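Local coordinates for single-stranded DNA-binding protein WHY1, chloroplastic (Arabidopsis thaliana, PDB 4KOO) that binds single-stranded DNA, maintaining plastid genome stability in chloroplasts and modulating telomere length in the nucleus, at residues R27-V32 against G160-A165; L47-A52 against H118-S123; K64-S69 against E133-P138; G76-L81 against E85-F90. All coordinates share one frame; numbering follows the deposited sequence. Where two conformers were deposited one is given.

Interaction 1. Residues R27-V32 against G160-A165; sequences RAPEFV and GWHAFA
P29 and F31 pass beside the glycine junction that starts helix 161-165, with the CA of P29 6.6 Å from the CA of G160. This junction is a Schellman motif: G160 has a positive phi (86°), two bonds run back into the last turn of the preceding helix, and the same residue is the N-cap of the next helix. Glycine suits it twice over, since a CB would be jammed against the preceding carbonyl oxygen and would also stand too close to F31. F31 gives the largest share of the packing, with P29 next. Its CG lies anti to the carbonyl carbon (chi1 -68°), which carries the far end of the F31 ring across the gap. There CZ meets the CA of G160 at 4.2 Å and the CB of A163, also at 4.2 Å; the small alanine methyl fits beside a ring that approaches obliquely. CG of P29 approaches the H162 ring obliquely, 4.2 Å from H162 CE1, a less certain contact because the histidine has two conformers. F31 also makes an edge-to-face pair with F9 of a second subunit, whose V11 accepts a hydrogen bond from W161. Strand 20-33 is paired with strand 39-53 through E30 and V32, and helix 141-158 leads into G160.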
# COMPACT_ATOMS: atom_id res chain seq x y z
N ARG A 27 7.52 15.89 5.79
CA ARG A 27 7.31 16.59 7.06
C ARG A 27 6.05 16.08 7.73
O ARG A 27 4.97 16.03 7.15
CB ARG A 27 7.23 18.10 6.85
CG ARG A 27 8.47 18.69 6.23
CD ARG A 27 9.62 18.73 7.25
NE ARG A 27 10.75 19.51 6.75
CZ ARG A 27 10.82 20.84 6.80
NH1 ARG A 27 9.83 21.54 7.35
NH2 ARG A 27 11.88 21.47 6.31
N ALA A 28 6.21 15.68 8.98
CA ALA A 28 5.14 15.04 9.70
C ALA A 28 4.00 15.96 9.97
O ALA A 28 4.17 17.15 10.12
CB ALA A 28 5.67 14.48 11.06
N PRO A 29 2.81 15.39 10.09
CA PRO A 29 1.68 16.12 10.61
C PRO A 29 1.97 16.54 12.06
O PRO A 29 2.81 15.91 12.67
CB PRO A 29 0.58 15.08 10.59
CG PRO A 29 1.26 13.79 10.63
CD PRO A 29 2.52 13.95 9.89
N GLU A 30 1.31 17.59 12.53
CA GLU A 30 1.33 18.00 13.94
C GLU A 30 0.05 17.61 14.65
O GLU A 30 -1.03 17.61 14.06
CB GLU A 30 1.52 19.50 14.01
CG GLU A 30 2.76 19.98 13.30
CD GLU A 30 2.96 21.48 13.38
OE1 GLU A 30 2.05 22.19 13.85
OE2 GLU A 30 4.03 21.95 12.94
N PHE A 31 0.19 17.23 15.93
CA PHE A 31 -0.94 16.90 16.78
C PHE A 31 -0.89 17.77 18.06
O PHE A 31 0.15 18.30 18.42
CB PHE A 31 -0.88 15.46 17.22
CG PHE A 31 -1.09 14.46 16.12
CD1 PHE A 31 -0.04 14.06 15.33
CD2 PHE A 31 -2.34 13.92 15.89
CE1 PHE A 31 -0.23 13.14 14.33
CE2 PHE A 31 -2.53 12.99 14.90
CZ PHE A 31 -1.48 12.61 14.11
N VAL A 32 -2.03 17.89 18.71
CA VAL A 32 -2.09 18.52 20.03
C VAL A 32 -2.62 17.50 21.02
O VAL A 32 -3.42 16.63 20.66
CB VAL A 32 -3.02 19.73 20.05
CG1 VAL A 32 -2.55 20.78 19.08
CG2 VAL A 32 -4.45 19.31 19.74
N GLY A 160 -2.48 11.70 8.99
CA GLY A 160 -2.57 11.12 10.32
C GLY A 160 -3.21 9.76 10.40
O GLY A 160 -3.41 9.21 11.49
N TRP A 161 -3.58 9.22 9.25
CA TRP A 161 -4.35 7.98 9.26
C TRP A 161 -3.51 6.76 9.63
O TRP A 161 -4.03 5.72 10.05
CB TRP A 161 -5.13 7.79 7.96
CG TRP A 161 -6.42 8.60 7.90
CD1 TRP A 161 -6.67 9.80 8.52
CD2 TRP A 161 -7.62 8.27 7.19
NE1 TRP A 161 -7.93 10.24 8.23
CE2 TRP A 161 -8.55 9.32 7.43
CE3 TRP A 161 -8.01 7.21 6.35
CZ2 TRP A 161 -9.82 9.31 6.89
CZ3 TRP A 161 -9.28 7.20 5.83
CH2 TRP A 161 -10.19 8.23 6.09
N HIS A 162 -2.20 6.89 9.45
CA HIS A 162 -1.23 5.91 9.93
C HIS A 162 -1.29 5.76 11.42
O HIS A 162 -1.23 4.65 11.98
CB HIS A 162 0.18 6.39 9.58
CG HIS A 162 0.67 7.54 10.42
ND1 HIS A 162 0.14 8.82 10.35
CD2 HIS A 162 1.69 7.61 11.32
CE1 HIS A 162 0.81 9.61 11.17
NE2 HIS A 162 1.75 8.89 11.77
N ALA A 163 -1.41 6.91 12.09
CA ALA A 163 -1.43 6.97 13.53
C ALA A 163 -2.70 6.31 13.99
O ALA A 163 -2.67 5.56 14.96
CB ALA A 163 -1.36 8.43 14.02
N PHE A 164 -3.80 6.54 13.28
CA PHE A 164 -5.03 5.82 13.57
C PHE A 164 -4.85 4.34 13.38
O PHE A 164 -5.21 3.51 14.27
CB PHE A 164 -6.21 6.30 12.70
CG PHE A 164 -7.32 5.27 12.54
CD1 PHE A 164 -8.32 5.14 13.49
CD2 PHE A 164 -7.36 4.45 11.47
CE1 PHE A 164 -9.32 4.20 13.33
CE2 PHE A 164 -8.37 3.50 11.30
CZ PHE A 164 -9.37 3.39 12.24
N ALA A 165 -4.31 3.98 12.22
CA ALA A 165 -4.24 2.57 11.84
C ALA A 165 -3.41 1.80 12.84
O ALA A 165 -3.72 0.65 13.17
CB ALA A 165 -3.62 2.39 10.41

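Interaction 2. Residues L47-A52 against H118-S123; sequences LLLQFA and HFFNLS
F51 meets L122 and F120 in a buried, wholly apolar contact. The CB of L122 sits over the centre of one face of the F51 ring, 3.9 Å from the centroid and 11° off the ring normal, a CH-pi contact. One methyl of the same leucine presses in beside it, with L122 CD2 3.4 Å from F51 CD1, which is tight. L122 turns its branch this way because CG is anti to the backbone N (chi1 178°). The F120 side chain crosses that of F51 at about a right angle and brings its CB to the rim of the F51 ring, in the ring plane, 3.8 Å from F51 CE2. The edge of the F120 ring in turn receives L49, whose CD1 is 4.3 Å from F120 CE2. A broad, flat phenylalanine suits position 51 because it can offer a face to one neighbour and an edge to another. Were F51 cut back to an alanine, L122 would probably lose the aromatic face it rests on and F120 CB its neighbour. The two strand segments run at 83° to each other, as expected of the Whirly fold, in which two antiparallel sheets pack face to face with their strands nearly perpendicular. Alternate residues L49 and F51 on one strand, and F120 and L122 on the other, point into the interface. Farther out, L22 and I135 pack against F51, Q66 and F68 touch L122, and F144 and L147 of helix 141-158 pack on F120.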
# COMPACT_ATOMS: atom_id res chain seq x y z
N LEU A 47 5.22 17.72 1.89
CA LEU A 47 6.55 17.44 1.41
C LEU A 47 7.27 18.75 1.10
O LEU A 47 6.67 19.68 0.56
CB LEU A 47 6.49 16.59 0.18
CG LEU A 47 5.70 15.27 0.32
CD1 LEU A 47 5.69 14.52 -0.99
CD2 LEU A 47 6.30 14.40 1.43
N LEU A 48 8.55 18.81 1.41
CA LEU A 48 9.37 19.97 1.03
C LEU A 48 10.33 19.63 -0.09
O LEU A 48 11.20 18.75 0.06
CB LEU A 48 10.12 20.51 2.24
CG LEU A 48 10.94 21.78 1.98
CD1 LEU A 48 10.00 22.91 1.61
CD2 LEU A 48 11.78 22.11 3.22
N LEU A 49 10.18 20.30 -1.23
CA LEU A 49 11.06 20.14 -2.36
C LEU A 49 12.10 21.23 -2.29
O LEU A 49 11.78 22.38 -2.11
CB LEU A 49 10.31 20.28 -3.69
CG LEU A 49 9.12 19.35 -3.99
CD1 LEU A 49 8.40 19.81 -5.24
CD2 LEU A 49 9.60 17.97 -4.15
N GLN A 50 13.36 20.84 -2.42
CA GLN A 50 14.45 21.80 -2.40
C GLN A 50 15.24 21.61 -3.64
O GLN A 50 15.67 20.51 -3.95
CB GLN A 50 15.32 21.60 -1.15
CG GLN A 50 14.55 21.71 0.15
CD GLN A 50 15.44 21.73 1.37
OE1 GLN A 50 16.01 22.77 1.74
NE2 GLN A 50 15.57 20.59 2.03
N PHE A 51 15.44 22.70 -4.39
CA PHE A 51 16.09 22.62 -5.68
C PHE A 51 17.38 23.43 -5.56
O PHE A 51 17.34 24.53 -5.00
CB PHE A 51 15.29 23.30 -6.78
CG PHE A 51 13.98 22.62 -7.16
CD1 PHE A 51 12.87 22.67 -6.34
CD2 PHE A 51 13.86 21.98 -8.39
CE1 PHE A 51 11.68 22.09 -6.73
CE2 PHE A 51 12.65 21.41 -8.79
CZ PHE A 51 11.58 21.46 -7.94
N ALA A 52 18.46 22.95 -6.14
CA ALA A 52 19.71 23.70 -6.11
C ALA A 52 20.47 23.62 -7.43
O ALA A 52 20.45 22.60 -8.13
CB ALA A 52 20.58 23.21 -4.96
N HIS A 118 10.09 13.10 -17.15
CA HIS A 118 9.35 14.30 -16.77
C HIS A 118 10.39 15.33 -16.43
O HIS A 118 11.56 15.01 -16.27
CB HIS A 118 8.47 14.07 -15.54
CG HIS A 118 7.14 13.47 -15.83
ND1 HIS A 118 6.99 12.16 -16.21
CD2 HIS A 118 5.90 14.01 -15.85
CE1 HIS A 118 5.70 11.90 -16.42
NE2 HIS A 118 5.02 13.01 -16.21
N PHE A 119 9.97 16.58 -16.32
CA PHE A 119 10.76 17.57 -15.61
C PHE A 119 9.97 18.23 -14.50
O PHE A 119 8.74 18.28 -14.53
CB PHE A 119 11.36 18.59 -16.57
CG PHE A 119 10.37 19.56 -17.16
CD1 PHE A 119 9.98 20.69 -16.47
CD2 PHE A 119 9.87 19.35 -18.44
CE1 PHE A 119 9.08 21.60 -17.05
CE2 PHE A 119 8.98 20.23 -19.01
CZ PHE A 119 8.59 21.37 -18.33
N PHE A 120 10.69 18.72 -13.50
CA PHE A 120 10.17 19.66 -12.52
C PHE A 120 10.86 21.00 -12.79
O PHE A 120 12.08 21.08 -12.97
CB PHE A 120 10.54 19.26 -11.10
CG PHE A 120 9.73 18.14 -10.53
CD1 PHE A 120 9.50 16.99 -11.23
CD2 PHE A 120 9.22 18.23 -9.24
CE1 PHE A 120 8.75 15.95 -10.67
CE2 PHE A 120 8.48 17.21 -8.67
CZ PHE A 120 8.25 16.07 -9.39
N ASN A 121 10.08 22.06 -12.83
CA ASN A 121 10.67 23.39 -12.95
C ASN A 121 10.10 24.27 -11.86
O ASN A 121 8.86 24.38 -11.75
CB ASN A 121 10.35 23.97 -14.31
CG ASN A 121 11.11 25.25 -14.58
OD1 ASN A 121 12.28 25.22 -14.96
ND2 ASN A 121 10.47 26.39 -14.33
N LEU A 122 10.97 24.89 -11.07
CA LEU A 122 10.54 25.80 -10.01
C LEU A 122 11.00 27.20 -10.37
O LEU A 122 12.20 27.43 -10.55
CB LEU A 122 11.15 25.44 -8.68
CG LEU A 122 10.82 26.33 -7.50
CD1 LEU A 122 9.33 26.56 -7.33
CD2 LEU A 122 11.46 25.78 -6.24
N SER A 123 10.03 28.11 -10.47
CA SER A 123 10.31 29.50 -10.75
C SER A 123 9.91 30.33 -9.56
O SER A 123 8.81 30.18 -9.02
CB SER A 123 9.54 29.93 -12.02
OG SER A 123 9.80 31.28 -12.33

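Interaction 3. Residues K64-S69 against E133-P138; sequences KKQVFS and ESIYIP
Q66 folds its side chain over I135, bringing its CG to 4.2 Å from the CD1 of I135. Two successive bends make this possible: CG lies anti to the carbonyl carbon (chi1 -62°), and the next torsion (chi2 -65°) turns the amide back instead of extending it. The aliphatic part of the glutamine therefore packs on the isoleucine, while the amide lies toward the E133 end of strand 131-139, with NE2 4.5 Å from the CB of E133, a distance at which only the methylene is met. I135 answers with an extended ethyl branch (chi2 169°), whose terminal CD1 also comes 4.4 Å from the carbonyl oxygen of K64. Each residue type suits its place: isoleucine is buried, whereas glutamine, in a partly exposed position, can cover it with carbon and still carry a polar end. E133 starts toward the contact but bends its carboxylate away. The contact joins strands 66-70 and 131-139, each outermost in its own sheet within this chain. Q66 pairs through its backbone with F51 and rests on L122 and V124 of strand 118-126. I135 packs on A20 of strand 20-33, a residue of the region 17-22 that by similarity is required for binding single-stranded DNA.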
# COMPACT_ATOMS: atom_id res chain seq x y z
N LYS A 64 22.12 28.74 -2.77
CA LYS A 64 21.28 29.31 -3.81
C LYS A 64 19.96 28.52 -4.05
O LYS A 64 19.35 28.64 -5.10
CB LYS A 64 22.06 29.39 -5.12
CG LYS A 64 23.31 30.29 -5.01
CD LYS A 64 23.93 30.59 -6.38
CE LYS A 64 25.13 31.53 -6.23
NZ LYS A 64 25.88 31.66 -7.50
N LYS A 65 19.54 27.72 -3.07
CA LYS A 65 18.42 26.80 -3.26
C LYS A 65 17.09 27.56 -3.29
O LYS A 65 16.96 28.64 -2.71
CB LYS A 65 18.40 25.76 -2.15
CG LYS A 65 17.90 26.28 -0.86
CD LYS A 65 18.02 25.26 0.25
CE LYS A 65 17.43 25.80 1.52
NZ LYS A 65 17.61 24.78 2.59
N GLN A 66 16.12 27.00 -3.99
CA GLN A 66 14.75 27.48 -3.93
C GLN A 66 13.89 26.30 -3.48
O GLN A 66 14.17 25.15 -3.84
CB GLN A 66 14.28 27.96 -5.28
CG GLN A 66 15.06 29.14 -5.84
CD GLN A 66 14.95 30.43 -5.02
OE1 GLN A 66 14.08 30.58 -4.13
NE2 GLN A 66 15.87 31.35 -5.29
N VAL A 67 12.87 26.60 -2.70
CA VAL A 67 12.07 25.55 -2.10
C VAL A 67 10.60 25.70 -2.44
O VAL A 67 10.14 26.79 -2.79
CB VAL A 67 12.24 25.51 -0.58
CG1 VAL A 67 13.74 25.37 -0.18
CG2 VAL A 67 11.61 26.73 0.11
N PHE A 68 9.84 24.61 -2.31
CA PHE A 68 8.43 24.63 -2.65
C PHE A 68 7.80 23.49 -1.84
O PHE A 68 8.32 22.39 -1.82
CB PHE A 68 8.27 24.41 -4.14
CG PHE A 68 6.87 24.66 -4.67
CD1 PHE A 68 6.51 25.91 -5.15
CD2 PHE A 68 5.93 23.64 -4.70
CE1 PHE A 68 5.23 26.16 -5.67
CE2 PHE A 68 4.65 23.88 -5.20
CZ PHE A 68 4.29 25.17 -5.68
N SER A 69 6.73 23.75 -1.14
CA SER A 69 6.08 22.71 -0.37
C SER A 69 5.00 22.04 -1.23
O SER A 69 4.36 22.68 -2.05
CB SER A 69 5.53 23.28 0.93
OG SER A 69 6.60 23.80 1.72
N GLU A 133 14.33 33.83 -10.43
CA GLU A 133 15.18 32.68 -10.80
C GLU A 133 14.33 31.43 -11.04
O GLU A 133 13.30 31.25 -10.39
CB GLU A 133 16.11 32.34 -9.63
CG GLU A 133 17.02 33.45 -9.17
CD GLU A 133 18.23 33.65 -10.05
OE1 GLU A 133 18.43 32.83 -10.99
OE2 GLU A 133 18.97 34.63 -9.80
N SER A 134 14.77 30.58 -11.94
CA SER A 134 14.10 29.28 -12.15
C SER A 134 15.14 28.15 -12.15
O SER A 134 16.28 28.33 -12.61
CB SER A 134 13.29 29.27 -13.44
OG SER A 134 14.14 29.25 -14.56
N ILE A 135 14.75 27.01 -11.58
CA ILE A 135 15.60 25.81 -11.59
C ILE A 135 14.81 24.66 -12.24
O ILE A 135 13.69 24.37 -11.84
CB ILE A 135 16.06 25.40 -10.20
CG1 ILE A 135 16.91 26.49 -9.54
CG2 ILE A 135 16.98 24.14 -10.31
CD1 ILE A 135 17.18 26.28 -8.08
N TYR A 136 15.42 24.05 -13.24
CA TYR A 136 14.84 22.97 -14.01
C TYR A 136 15.58 21.67 -13.75
O TYR A 136 16.82 21.64 -13.73
CB TYR A 136 14.97 23.35 -15.48
CG TYR A 136 14.53 22.32 -16.49
CD1 TYR A 136 15.36 21.27 -16.84
CD2 TYR A 136 13.30 22.43 -17.11
CE1 TYR A 136 14.97 20.36 -17.76
CE2 TYR A 136 12.93 21.54 -18.07
CZ TYR A 136 13.76 20.50 -18.38
OH TYR A 136 13.35 19.59 -19.32
N ILE A 137 14.85 20.59 -13.52
CA ILE A 137 15.52 19.29 -13.41
C ILE A 137 14.77 18.18 -14.15
O ILE A 137 13.56 18.01 -14.00
CB ILE A 137 15.79 18.92 -11.97
CG1 ILE A 137 16.72 17.69 -11.89
CG2 ILE A 137 14.53 18.65 -11.21
CD1 ILE A 137 17.21 17.41 -10.49
N PRO A 138 15.50 17.43 -14.97
CA PRO A 138 14.87 16.30 -15.65
C PRO A 138 14.87 15.09 -14.72
O PRO A 138 15.74 14.95 -13.85
CB PRO A 138 15.81 16.06 -16.83
CG PRO A 138 17.14 16.42 -16.28
CD PRO A 138 16.90 17.61 -15.40

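Interaction 4. Residues G76-L81 against E85-F90; sequences GTLVSL and ESCEFF
At the edge of the F89 ring lie the CB of T77, in the ring plane, and L78 CG, 4.2 Å from F89 CZ. The methyl CG2 of T77 comes in obliquely at 3.7 Å from F89 CZ, turned that way because it is anti to its own backbone N. The other flat group, the carboxylate of E85, lies beside the L81 backbone with OE1 3.6 Å from L81 CA; this oxygen accepts a hydrogen bond from G82 N and makes a salt bridge with R141 of a second subunit. The segments form a helix-loop-strand unit in which helix 72-79 follows the last strand of one sheet and leads into strand 87-91 of the other. S80 OG bonds to G76 O (2.7 Å) at the helix end. The L81 side chain reaches across to the other segment, its CD2 3.8 Å from E85 CD and 3.9 Å from C87 CB. Without the branched end of L81, as with an alanine here, the aliphatic part of E85 is likely to lose its apolar cover and a gap to open beside C87. The compact cysteine places SG between its backbone N and carbonyl carbon (chi1 65°), where it meets L78 CD2 at 3.8 Å.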
# COMPACT_ATOMS: atom_id res chain seq x y z
N GLY A 76 -2.22 14.78 -4.22
CA GLY A 76 -3.36 14.19 -4.87
C GLY A 76 -3.38 14.43 -6.35
O GLY A 76 -3.66 13.53 -7.14
N THR A 77 -3.07 15.66 -6.76
CA THR A 77 -2.94 15.97 -8.17
C THR A 77 -1.89 15.11 -8.82
O THR A 77 -2.13 14.55 -9.89
CB THR A 77 -2.56 17.47 -8.38
OG1 THR A 77 -3.64 18.30 -7.94
CG2 THR A 77 -2.19 17.76 -9.79
N LEU A 78 -0.73 15.01 -8.18
CA LEU A 78 0.41 14.30 -8.76
C LEU A 78 0.14 12.80 -8.89
O LEU A 78 0.45 12.17 -9.94
CB LEU A 78 1.67 14.56 -7.92
CG LEU A 78 2.29 15.95 -8.10
CD1 LEU A 78 3.34 16.31 -7.07
CD2 LEU A 78 2.88 16.05 -9.48
N VAL A 79 -0.44 12.21 -7.86
CA VAL A 79 -0.70 10.77 -7.93
C VAL A 79 -1.84 10.40 -8.92
O VAL A 79 -1.96 9.26 -9.31
CB VAL A 79 -0.88 10.13 -6.56
CG1 VAL A 79 0.36 10.35 -5.69
CG2 VAL A 79 -2.12 10.62 -5.82
N SER A 80 -2.66 11.36 -9.29
CA SER A 80 -3.80 11.06 -10.15
C SER A 80 -3.60 11.55 -11.57
O SER A 80 -4.52 11.46 -12.38
CB SER A 80 -5.13 11.58 -9.57
OG SER A 80 -5.14 12.97 -9.37
N LEU A 81 -2.42 12.04 -11.88
CA LEU A 81 -2.14 12.55 -13.22
C LEU A 81 -2.22 11.45 -14.26
O LEU A 81 -1.83 10.29 -14.01
CB LEU A 81 -0.74 13.13 -13.32
CG LEU A 81 -0.39 14.48 -12.79
CD1 LEU A 81 1.08 14.65 -12.99
CD2 LEU A 81 -1.20 15.62 -13.46
N GLU A 85 0.05 13.80 -18.64
CA GLU A 85 -0.63 15.02 -18.25
C GLU A 85 0.31 16.03 -17.56
O GLU A 85 1.13 15.66 -16.73
CB GLU A 85 -1.81 14.67 -17.32
CG GLU A 85 -2.70 15.85 -16.96
CD GLU A 85 -3.89 15.48 -16.14
OE1 GLU A 85 -4.01 14.28 -15.80
OE2 GLU A 85 -4.68 16.40 -15.76
N SER A 86 0.14 17.30 -17.88
CA SER A 86 0.90 18.36 -17.22
C SER A 86 0.17 18.90 -16.00
O SER A 86 -1.05 18.79 -15.87
CB SER A 86 1.17 19.50 -18.21
OG SER A 86 1.90 19.01 -19.33
N CYS A 87 0.93 19.47 -15.08
CA CYS A 87 0.30 20.20 -13.99
C CYS A 87 1.20 21.36 -13.56
O CYS A 87 2.39 21.43 -13.89
CB CYS A 87 -0.09 19.31 -12.81
SG CYS A 87 1.22 18.51 -11.90
N GLU A 88 0.59 22.27 -12.84
CA GLU A 88 1.25 23.49 -12.46
C GLU A 88 0.63 23.96 -11.15
O GLU A 88 -0.60 23.88 -11.00
CB GLU A 88 1.02 24.50 -13.57
CG GLU A 88 1.82 25.75 -13.45
CD GLU A 88 1.69 26.61 -14.69
OE1 GLU A 88 0.61 26.58 -15.34
OE2 GLU A 88 2.67 27.30 -15.00
N PHE A 89 1.47 24.39 -10.21
CA PHE A 89 1.03 24.88 -8.93
C PHE A 89 1.58 26.26 -8.64
O PHE A 89 2.76 26.55 -8.93
CB PHE A 89 1.52 23.97 -7.82
CG PHE A 89 1.19 22.51 -8.01
CD1 PHE A 89 -0.08 22.05 -7.80
CD2 PHE A 89 2.16 21.62 -8.40
CE1 PHE A 89 -0.39 20.68 -7.98
CE2 PHE A 89 1.87 20.26 -8.55
CZ PHE A 89 0.59 19.80 -8.32
N PHE A 90 0.72 27.09 -8.06
CA PHE A 90 1.03 28.50 -7.79
C PHE A 90 0.95 28.78 -6.31
O PHE A 90 -0.09 28.59 -5.70
CB PHE A 90 0.02 29.42 -8.54
CG PHE A 90 -0.10 29.12 -9.98
CD1 PHE A 90 0.75 29.72 -10.91
CD2 PHE A 90 -1.06 28.24 -10.44
CE1 PHE A 90 0.65 29.44 -12.24
CE2 PHE A 90 -1.17 27.95 -11.79
CZ PHE A 90 -0.32 28.54 -12.69

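How the interactions relate
From the N terminus, strand 20-33 supplies the first half of interaction 1, whose loop closes last, at helix 161-165, tying the first sheet to the C-terminal helices and enclosing the other three. Interaction 2 opens at 47-52 and interaction 3 at 64-69; they close in the same order, at 118-123 and 133-138, so they cross. Interaction 4, a short local closure lying within all the longer loops, ties helix 72-79 to strand 87-91 of the second sheet. Interactions 2 and 3 join the two sheets and are linked by probable hydrogen bonds, K65 NZ to Q50 OE1 and I135 N to L122 O. F68 links interaction 3 to F89 of interaction 4, and R27 of interaction 1 packs on L48. Interactions 1 and 4 both touch the second subunit.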